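Local structure of DUF1491 domain-containing protein (Caulobacter crescentus, 4GOQ) at residues 52-55 with 61-64. The protein is of unknown function, belongs to the DUF1491 family and has a mixed beta sheet with two helices. Residues are numbered along the deposited sequence; the frame is centred on the assembly and turned at random.
With GOL (glycerol), chain G.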
loop_
_atom_site.group_PDB
_atom_site.type_symbol
_atom_site.label_atom_id
_atom_site.label_comp_id
_atom_site.label_asym_id
_atom_site.label_seq_id
_atom_site.Cartn_x
_atom_site.Cartn_y
_atom_site.Cartn_z
ATOM N N PHE A 52 0.049 3.240 3.577
ATOM C CA PHE A 52 -1.405 3.191 3.583
ATOM C C PHE A 52 -1.881 1.785 3.959
ATOM O O PHE A 52 -1.341 0.801 3.445
ATOM C CB PHE A 52 -1.970 3.605 2.186
ATOM C CG PHE A 52 -1.607 5.010 1.752
ATOM C CD1 PHE A 52 -2.311 6.108 2.235
ATOM C CD2 PHE A 52 -0.572 5.233 0.852
ATOM C CE1 PHE A 52 -1.982 7.405 1.830
ATOM C CE2 PHE A 52 -0.257 6.528 0.434
ATOM C CZ PHE A 52 -0.950 7.608 0.938
ATOM N N SER A 53 -2.853 1.703 4.881
ATOM C CA SER A 53 -3.527 0.466 5.293
ATOM C C SER A 53 -5.042 0.628 5.098
ATOM O O SER A 53 -5.562 1.743 4.980
ATOM C CB SER A 53 -3.196 0.057 6.725
ATOM O OG SER A 53 -3.720 0.990 7.659
ATOM N N GLU A 54 -5.742 -0.494 5.040
ATOM C CA GLU A 54 -7.180 -0.523 4.774
ATOM C C GLU A 54 -8.028 -0.161 5.972
ATOM O O GLU A 54 -7.756 -0.581 7.088
ATOM C CB GLU A 54 -7.580 -1.914 4.295
ATOM C CG GLU A 54 -6.862 -2.366 3.043
ATOM C CD GLU A 54 -7.264 -3.747 2.562
ATOM O OE1 GLU A 54 -8.412 -3.925 2.097
ATOM O OE2 GLU A 54 -6.423 -4.660 2.653
ATOM N N ALA A 55 -9.085 0.593 5.732
ATOM C CA ALA A 55 -10.077 0.954 6.735
ATOM C C ALA A 55 -11.456 0.942 6.094
ATOM O O ALA A 55 -11.559 0.812 4.870
ATOM C CB ALA A 55 -9.776 2.313 7.344
ATOM N N GLU A 61 -17.920 1.038 3.074
ATOM C CA GLU A 61 -17.077 1.592 2.001
ATOM C C GLU A 61 -15.586 1.545 2.408
ATOM O O GLU A 61 -15.246 1.959 3.512
ATOM C CB GLU A 61 -17.497 3.041 1.697
ATOM C CG GLU A 61 -16.826 3.659 0.473
ATOM C CD GLU A 61 -16.811 5.179 0.410
ATOM O OE1 GLU A 61 -17.296 5.828 1.364
ATOM O OE2 GLU A 61 -16.291 5.724 -0.589
ATOM N N ARG A 62 -14.726 1.065 1.510
ATOM C CA ARG A 62 -13.289 0.952 1.750
ATOM C C ARG A 62 -12.576 2.262 1.469
ATOM O O ARG A 62 -12.842 2.925 0.458
ATOM C CB ARG A 62 -12.678 -0.175 0.891
ATOM C CG ARG A 62 -11.137 -0.255 0.909
ATOM C CD ARG A 62 -10.543 -0.958 2.126
ATOM N NE ARG A 62 -10.744 -2.408 2.064
ATOM C CZ ARG A 62 -11.167 -3.154 3.077
ATOM N NH1 ARG A 62 -11.402 -2.606 4.260
ATOM N NH2 ARG A 62 -11.320 -4.462 2.927
ATOM N N PHE A 63 -11.629 2.610 2.358
ATOM C CA PHE A 63 -10.771 3.768 2.185
ATOM C C PHE A 63 -9.378 3.438 2.744
ATOM O O PHE A 63 -9.184 2.392 3.377
ATOM C CB PHE A 63 -11.384 5.034 2.800
ATOM C CG PHE A 63 -11.339 5.164 4.315
ATOM C CD1 PHE A 63 -12.380 4.680 5.103
ATOM C CD2 PHE A 63 -10.300 5.842 4.938
ATOM C CE1 PHE A 63 -12.348 4.826 6.499
ATOM C CE2 PHE A 63 -10.261 5.970 6.330
ATOM C CZ PHE A 63 -11.305 5.495 7.097
ATOM N N TRP A 64 -8.407 4.275 2.424
ATOM C CA TRP A 64 -7.034 4.066 2.900
ATOM C C TRP A 64 -6.660 5.084 3.976
ATOM O O TRP A 64 -6.888 6.280 3.824
ATOM C CB TRP A 64 -6.042 4.129 1.729
ATOM C CG TRP A 64 -6.283 3.039 0.721
ATOM C CD1 TRP A 64 -7.122 3.077 -0.354
ATOM C CD2 TRP A 64 -5.749 1.707 0.771
ATOM N NE1 TRP A 64 -7.103 1.858 -1.017
ATOM C CE2 TRP A 64 -6.257 1.005 -0.346
ATOM C CE3 TRP A 64 -4.830 1.062 1.621
ATOM C CZ2 TRP A 64 -5.954 -0.345 -0.576
ATOM C CZ3 TRP A 64 -4.512 -0.265 1.379
ATOM C CH2 TRP A 64 -5.032 -0.944 0.268
HETATM C C1 GOL G . -8.577 -2.668 -1.042
HETATM O O1 GOL G . -9.798 -1.954 -0.954
HETATM C C2 GOL G . -8.846 -4.134 -1.274
HETATM O O2 GOL G . -9.612 -4.650 -0.186
HETATM C C3 GOL G . -7.539 -4.884 -1.369
HETATM O O3 GOL G . -7.777 -6.262 -1.611
#
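Ala55 and Phe63 form the hydrogen-bonded pair of an antiparallel beta hairpin in which strand 62-65, outermost in the five-stranded mixed sheet, folds back along strand 48-56. Two backbone bonds fix the register: Ala55 N gives to Phe63 O at 3.0 Å, and Phe63 N returns to Ala55 O at 3.1 Å. Glu54 and Trp64 make the adjoining non-hydrogen-bonded pair, and the tight part of the contact spans both pairs. The indole lies alongside the Glu54 chain, with CZ3 and CH2 of Trp64 both 3.6 Å from CG of Glu54, while its CE3 lies 3.5 Å from O of Ser53 and reaches CB of Phe52 at 3.9 Å. Trp9 and Val37 pack on the same indole, which is buried, its one polar atom, NE1, satisfied by OE1 of Glu106. On the Ala55 and Phe63 side, the methyl sits over the ring face, CB of Ala55 being 3.8 Å from the Phe63 centroid and 21° off its normal, a CH-pi contact. Phe63 CG stands between its own backbone N and carbonyl carbon (chi1 76°), which swings the ring across to that methyl.

Toward solvent the contact thins out: Glu61 is exposed, poorly ordered and barely touches the other strand, and Arg62 NH1 makes only a weak bond to Ala55 O at 3.5 Å. Bends at chi2 and chi3 fold the Arg62 chain back until the carboxylate of Glu54 lies over one face of its guanidinium; with the two planes 88° apart, the salt bridge lacks the coplanar, two-pronged form. OE2 of Glu54 bonds to Val37 N. With an alanine in place of Arg62, OE1 of Glu54 is likely to lose its cationic mate, and Ala55 O its weak bond from NH1. A glycerol, probably from the crystallisation liquor, rests beside this pair and gives a hydrogen bond from O2 to Glu54 OE1. The salt bridge itself closes at 2.8 Å between Glu54 OE1 and Arg62 NE.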